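Local coordinates for leucine-rich repeat protein (Bacteroides thetaiotaomicron, PDB 4ECN) that is of unknown function but, as an extracellular leucine-rich repeat protein of a gut bacterium, probably binds other proteins, at residues Val467-Ala472 / Gln479-Glu484; Leu485-Leu490 / Pro508-Asp513. All blocks are in the same frame, centred on the assembly; numbering follows the deposited sequence.

Contact 1 of 2, residues Val467-Ala472 / Gln479-Glu484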
loop_
_atom_site.group_PDB
_atom_site.type_symbol
_atom_site.label_atom_id
_atom_site.label_comp_id
_atom_site.label_asym_id
_atom_site.label_seq_id
_atom_site.Cartn_x
_atom_site.Cartn_y
_atom_site.Cartn_z
ATOM N N VAL A 467 17.705 -9.603 13.581
ATOM C CA VAL A 467 19.054 -9.660 14.135
ATOM C C VAL A 467 19.105 -10.687 15.306
ATOM O O VAL A 467 20.129 -11.360 15.488
ATOM C CB VAL A 467 19.481 -8.236 14.584
ATOM C CG1 VAL A 467 20.795 -8.231 15.360
ATOM C CG2 VAL A 467 19.564 -7.292 13.397
ATOM N N ASP A 468 18.004 -10.808 16.079
ATOM C CA ASP A 468 17.940 -11.687 17.260
ATOM C C ASP A 468 16.646 -12.473 17.391
ATOM O O ASP A 468 15.674 -12.191 16.685
ATOM C CB ASP A 468 18.086 -10.840 18.537
ATOM C CG ASP A 468 19.454 -10.232 18.674
ATOM O OD1 ASP A 468 20.419 -10.997 18.893
ATOM O OD2 ASP A 468 19.573 -8.995 18.495
ATOM N N TRP A 469 16.627 -13.445 18.325
ATOM C CA TRP A 469 15.410 -14.152 18.667
ATOM C C TRP A 469 14.481 -13.196 19.394
ATOM O O TRP A 469 14.955 -12.359 20.183
ATOM C CB TRP A 469 15.662 -15.400 19.536
ATOM C CG TRP A 469 16.640 -16.416 19.022
ATOM C CD1 TRP A 469 17.704 -16.932 19.701
ATOM C CD2 TRP A 469 16.600 -17.099 17.762
ATOM N NE1 TRP A 469 18.327 -17.899 18.946
ATOM C CE2 TRP A 469 17.684 -18.009 17.745
ATOM C CE3 TRP A 469 15.753 -17.037 16.647
ATOM C CZ2 TRP A 469 17.966 -18.816 16.642
ATOM C CZ3 TRP A 469 16.040 -17.830 15.549
ATOM C CH2 TRP A 469 17.144 -18.695 15.546
ATOM N N GLU A 470 13.166 -13.314 19.152
ATOM C CA GLU A 470 12.183 -12.486 19.845
ATOM C C GLU A 470 12.155 -12.906 21.329
ATOM O O GLU A 470 11.948 -12.060 22.192
ATOM C CB GLU A 470 10.825 -12.597 19.159
ATOM C CG GLU A 470 9.723 -11.741 19.750
ATOM C CD GLU A 470 8.988 -12.334 20.939
ATOM O OE1 GLU A 470 8.874 -13.582 21.028
ATOM O OE2 GLU A 470 8.482 -11.533 21.758
ATOM N N ASP A 471 12.407 -14.201 21.608
ATOM C CA ASP A 471 12.544 -14.805 22.944
ATOM C C ASP A 471 13.423 -16.048 22.785
ATOM O O ASP A 471 12.989 -17.059 22.227
ATOM C CB ASP A 471 11.186 -15.112 23.623
ATOM C CG ASP A 471 11.233 -15.810 24.983
ATOM O OD1 ASP A 471 12.353 -16.100 25.478
ATOM O OD2 ASP A 471 10.151 -16.092 25.540
ATOM N N ALA A 472 14.671 -15.949 23.268
ATOM C CA ALA A 472 15.666 -17.019 23.179
ATOM C C ALA A 472 15.227 -18.303 23.908
ATOM O O ALA A 472 15.788 -19.370 23.632
ATOM C CB ALA A 472 16.987 -16.542 23.752
ATOM N N GLN A 479 14.893 -24.420 19.408
ATOM C CA GLN A 479 15.110 -25.412 18.365
ATOM C C GLN A 479 16.003 -24.845 17.248
ATOM O O GLN A 479 16.993 -25.487 16.886
ATOM C CB GLN A 479 13.764 -25.895 17.785
ATOM C CG GLN A 479 13.898 -27.031 16.760
ATOM C CD GLN A 479 12.700 -27.180 15.840
ATOM O OE1 GLN A 479 11.536 -27.320 16.269
ATOM N NE2 GLN A 479 12.970 -27.203 14.536
ATOM N N TYR A 480 15.651 -23.658 16.712
ATOM C CA TYR A 480 16.304 -23.033 15.561
ATOM C C TYR A 480 17.754 -22.575 15.876
ATOM O O TYR A 480 18.542 -22.390 14.935
ATOM C CB TYR A 480 15.475 -21.837 15.030
ATOM C CG TYR A 480 14.001 -22.110 14.759
ATOM C CD1 TYR A 480 13.558 -23.376 14.382
ATOM C CD2 TYR A 480 13.062 -21.087 14.818
ATOM C CE1 TYR A 480 12.205 -23.639 14.177
ATOM C CE2 TYR A 480 11.709 -21.330 14.571
ATOM C CZ TYR A 480 11.286 -22.609 14.248
ATOM O OH TYR A 480 9.955 -22.863 14.014
ATOM N N GLU A 481 18.118 -22.450 17.179
ATOM C CA GLU A 481 19.475 -22.104 17.631
ATOM C C GLU A 481 20.440 -23.223 17.235
ATOM O O GLU A 481 21.607 -22.968 16.911
ATOM C CB GLU A 481 19.495 -21.871 19.165
ATOM C CG GLU A 481 20.834 -21.464 19.765
ATOM C CD GLU A 481 21.500 -20.241 19.162
ATOM O OE1 GLU A 481 21.118 -19.104 19.526
ATOM O OE2 GLU A 481 22.423 -20.423 18.336
ATOM N N ASN A 482 19.916 -24.462 17.229
ATOM C CA ASN A 482 20.643 -25.684 16.912
ATOM C C ASN A 482 20.643 -25.967 15.399
ATOM O O ASN A 482 21.287 -26.920 14.953
ATOM C CB ASN A 482 20.042 -26.861 17.690
ATOM C CG ASN A 482 20.272 -26.747 19.182
ATOM O OD1 ASN A 482 21.396 -26.510 19.657
ATOM N ND2 ASN A 482 19.215 -26.924 19.958
ATOM N N GLU A 483 19.967 -25.129 14.616
ATOM C CA GLU A 483 19.947 -25.265 13.159
ATOM C C GLU A 483 20.861 -24.199 12.572
ATOM O O GLU A 483 20.952 -23.091 13.123
ATOM C CB GLU A 483 18.518 -25.164 12.601
ATOM C CG GLU A 483 17.556 -26.179 13.196
ATOM C CD GLU A 483 16.101 -26.081 12.784
ATOM O OE1 GLU A 483 15.719 -25.076 12.141
ATOM O OE2 GLU A 483 15.337 -27.016 13.114
ATOM N N GLU A 484 21.547 -24.521 11.475
ATOM C CA GLU A 484 22.469 -23.566 10.874
ATOM C C GLU A 484 21.677 -22.578 9.965
ATOM O O GLU A 484 21.707 -22.664 8.728
ATOM C CB GLU A 484 23.596 -24.299 10.115
ATOM C CG GLU A 484 24.516 -25.155 10.987
ATOM C CD GLU A 484 25.702 -25.801 10.286
ATOM O OE1 GLU A 484 26.198 -25.229 9.287
ATOM O OE2 GLU A 484 26.173 -26.856 10.775
#

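Contact 2 of 2, residues Leu485-Leu490 / Pro508-Asp513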
loop_
_atom_site.group_PDB
_atom_site.type_symbol
_atom_site.label_atom_id
_atom_site.label_comp_id
_atom_site.label_asym_id
_atom_site.label_seq_id
_atom_site.Cartn_x
_atom_site.Cartn_y
_atom_site.Cartn_z
ATOM N N LEU A 485 20.963 -21.637 10.618
ATOM C CA LEU A 485 20.148 -20.605 9.970
ATOM C C LEU A 485 21.020 -19.472 9.429
ATOM O O LEU A 485 21.748 -18.822 10.195
ATOM C CB LEU A 485 19.122 -20.039 10.967
ATOM C CG LEU A 485 17.665 -20.468 10.870
ATOM C CD1 LEU A 485 17.491 -21.960 11.064
ATOM C CD2 LEU A 485 16.826 -19.718 11.894
ATOM N N SER A 486 20.950 -19.238 8.113
ATOM C CA SER A 486 21.711 -18.169 7.475
ATOM C C SER A 486 20.928 -17.569 6.321
ATOM O O SER A 486 20.161 -18.271 5.653
ATOM C CB SER A 486 23.066 -18.672 6.987
ATOM O OG SER A 486 23.836 -17.607 6.452
ATOM N N TRP A 487 21.162 -16.267 6.074
ATOM C CA TRP A 487 20.549 -15.493 4.998
ATOM C C TRP A 487 20.949 -16.011 3.628
ATOM O O TRP A 487 20.207 -15.805 2.663
ATOM C CB TRP A 487 20.941 -14.010 5.099
ATOM C CG TRP A 487 20.370 -13.298 6.280
ATOM C CD1 TRP A 487 21.053 -12.804 7.347
ATOM C CD2 TRP A 487 18.985 -13.032 6.530
ATOM N NE1 TRP A 487 20.183 -12.232 8.244
ATOM C CE2 TRP A 487 18.906 -12.355 7.767
ATOM C CE3 TRP A 487 17.792 -13.314 5.834
ATOM C CZ2 TRP A 487 17.684 -11.956 8.324
ATOM C CZ3 TRP A 487 16.587 -12.899 6.378
ATOM C CH2 TRP A 487 16.540 -12.232 7.611
ATOM N N SER A 488 22.128 -16.672 3.538
ATOM C CA SER A 488 22.669 -17.239 2.304
ATOM C C SER A 488 21.742 -18.316 1.696
ATOM O O SER A 488 21.903 -18.652 0.521
ATOM C CB SER A 488 24.037 -17.842 2.569
ATOM O OG SER A 488 23.913 -18.883 3.520
ATOM N N ASN A 489 20.767 -18.831 2.483
ATOM C CA ASN A 489 19.831 -19.869 2.040
ATOM C C ASN A 489 18.547 -19.296 1.413
ATOM O O ASN A 489 17.765 -20.066 0.846
ATOM C CB ASN A 489 19.462 -20.768 3.206
ATOM C CG ASN A 489 20.632 -21.518 3.785
ATOM O OD1 ASN A 489 20.826 -21.521 5.003
ATOM N ND2 ASN A 489 21.454 -22.136 2.925
ATOM N N LEU A 490 18.330 -17.968 1.480
ATOM C CA LEU A 490 17.132 -17.377 0.871
ATOM C C LEU A 490 17.503 -16.993 -0.548
ATOM O O LEU A 490 17.572 -15.813 -0.891
ATOM C CB LEU A 490 16.553 -16.186 1.679
ATOM C CG LEU A 490 16.445 -16.268 3.213
ATOM C CD1 LEU A 490 15.477 -15.262 3.714
ATOM C CD2 LEU A 490 15.985 -17.624 3.713
ATOM N N PRO A 508 19.471 -2.063 7.486
ATOM C CA PRO A 508 19.811 -3.248 8.282
ATOM C C PRO A 508 20.757 -4.183 7.522
ATOM O O PRO A 508 20.705 -4.253 6.276
ATOM C CB PRO A 508 18.448 -3.896 8.536
ATOM C CG PRO A 508 17.634 -3.464 7.460
ATOM C CD PRO A 508 18.050 -2.090 7.094
ATOM N N ASP A 509 21.607 -4.920 8.289
ATOM C CA ASP A 509 22.647 -5.816 7.778
ATOM C C ASP A 509 22.131 -6.972 6.918
ATOM O O ASP A 509 22.885 -7.436 6.054
ATOM C CB ASP A 509 23.452 -6.425 8.931
ATOM C CG ASP A 509 24.816 -5.783 9.116
ATOM O OD1 ASP A 509 24.868 -4.540 9.330
ATOM O OD2 ASP A 509 25.835 -6.520 9.050
ATOM N N PHE A 510 20.872 -7.430 7.127
ATOM C CA PHE A 510 20.333 -8.591 6.423
ATOM C C PHE A 510 20.352 -8.378 4.880
ATOM O O PHE A 510 20.563 -9.355 4.154
ATOM C CB PHE A 510 18.928 -8.942 6.920
ATOM C CG PHE A 510 17.768 -8.221 6.288
ATOM C CD1 PHE A 510 17.154 -8.723 5.149
ATOM C CD2 PHE A 510 17.246 -7.075 6.866
ATOM C CE1 PHE A 510 16.094 -8.046 4.550
ATOM C CE2 PHE A 510 16.173 -6.406 6.273
ATOM C CZ PHE A 510 15.606 -6.894 5.121
ATOM N N LEU A 511 20.204 -7.117 4.395
ATOM C CA LEU A 511 20.192 -6.786 2.960
ATOM C C LEU A 511 21.471 -7.174 2.236
ATOM O O LEU A 511 21.420 -7.603 1.083
ATOM C CB LEU A 511 19.981 -5.280 2.748
ATOM C CG LEU A 511 18.637 -4.726 3.112
ATOM C CD1 LEU A 511 18.663 -3.209 3.089
ATOM C CD2 LEU A 511 17.546 -5.309 2.223
ATOM N N TYR A 512 22.610 -6.994 2.903
ATOM C CA TYR A 512 23.934 -7.214 2.338
ATOM C C TYR A 512 24.310 -8.702 2.310
ATOM O O TYR A 512 25.267 -9.076 1.621
ATOM C CB TYR A 512 24.964 -6.417 3.151
ATOM C CG TYR A 512 24.629 -4.938 3.248
ATOM C CD1 TYR A 512 24.909 -4.066 2.196
ATOM C CD2 TYR A 512 24.060 -4.403 4.403
ATOM C CE1 TYR A 512 24.609 -2.707 2.281
ATOM C CE2 TYR A 512 23.763 -3.040 4.502
ATOM C CZ TYR A 512 24.041 -2.196 3.439
ATOM O OH TYR A 512 23.754 -0.854 3.528
ATOM N N ASP A 513 23.537 -9.544 3.016
ATOM C CA ASP A 513 23.787 -10.983 3.108
ATOM C C ASP A 513 22.806 -11.781 2.232
ATOM O O ASP A 513 22.862 -13.014 2.216
ATOM C CB ASP A 513 23.699 -11.442 4.574
ATOM C CG ASP A 513 24.662 -10.741 5.527
ATOM O OD1 ASP A 513 25.657 -10.140 5.044
ATOM O OD2 ASP A 513 24.431 -10.803 6.755
#

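Contact 1 of 2, residues Val467-Ala472 / Gln479-Glu484
Trp469 reaches across to Glu481 with its indole N-H and to Tyr480 with the far rim of its six-membered ring, so one side chain makes both a polar and an apolar contact. The bond from NE1 of Trp469 to OE1 of Glu481 is 3.1 Å long and nearly straight, 163° at the hydrogen. The acceptor lies close to the indole plane, whereas NE1 meets OE1 from above the carboxylate plane; the two flat groups stand 84° apart. Glu481 gets there by a bend: its CG is anti to the backbone N (chi1 -178°), and the chain then folds at chi2 to bring the carboxylate back to the indole. At the other end of the ring, CH2 of Trp469 packs 3.6 Å from CB of Tyr480, while the phenol ring itself leads away. Both partners of the indole belong to a type I turn, Tyr480 to Glu483, closed by the backbone bond from N of Glu483 to O of Tyr480, 3.1 Å. Further out, Lys442 makes a cation-pi contact with Trp469, and Glu483 is salt-bridged to Arg446. The contact thus joins the loop after strand 452-456 to helix 475-480 and the turn that follows it, within the connection leading to the next parallel strand of the repeat sheet, 495-499.

Contact 2 of 2, residues Leu485-Leu490 / Pro508-Asp513
Trp487 and Asp513 have the CA atoms nearest each other across the contact, 5.9 Å apart. Residues 487-489 form a 3-10 segment, with N of Leu490 bonded to O of Trp487 at 3.1 Å. In the other segment, 509-512 have helical backbone angles, and N of Asp513 meets O of Phe510 at 3.2 Å. Each segment closes its own turn, and no hydrogen bond passes between the two.

The indole of Trp487 carries the contact. CB of Phe510 sits over one face, a CH-pi contact 3.9 Å from the centroid of the six-membered ring of Trp487, displaced toward the rim over the CE2-CZ2 bond. With its CG held between the backbone N and the carbonyl carbon (chi1 86°), Phe510 presents its methylene to the indole while its ring leads off toward Val496 and Leu498 of strand 495-499. The six-membered ring of Trp487 and the Phe510 ring meet obliquely, their planes 38° apart. At the root of the indole, CB of Trp487 packs 3.8 Å from CB of Asp513. Were Trp487 exchanged for alanine, the methylene of Phe510 would probably lose the face it packs on, leaving a gap and little beyond the Asp513 contact to join the segments.

Ile444 and Gln445, before strand 452-456, and Ala466, after it, also touch Trp487. Cohesion here thus rests on apolar packing and CH-pi attraction, and no hydrogen bond links the two segments.

Contacts 1 and 2 follow one another along the chain, segment 479-484 running directly into 485-490, and their centres lie about 14 Å apart. Leu485, the first residue of segment 485-490, borders contact 1 without touching 508-513: its CD2 packs 3.8 Å from CH2 of Trp469 and 4.0 Å from CB of Tyr480. Each contact is built around a tryptophan, but contact 1 adds an indole hydrogen bond, whereas contact 2 has packing and a CH-pi contact but no hydrogen bond across it. Contact 1 lies wholly in the connection from strand 452-456 to 495-499; contact 2 joins that connection to the one after 495-499. The sodium ion is bound at Gln314 and Val317, which belong to neither contact.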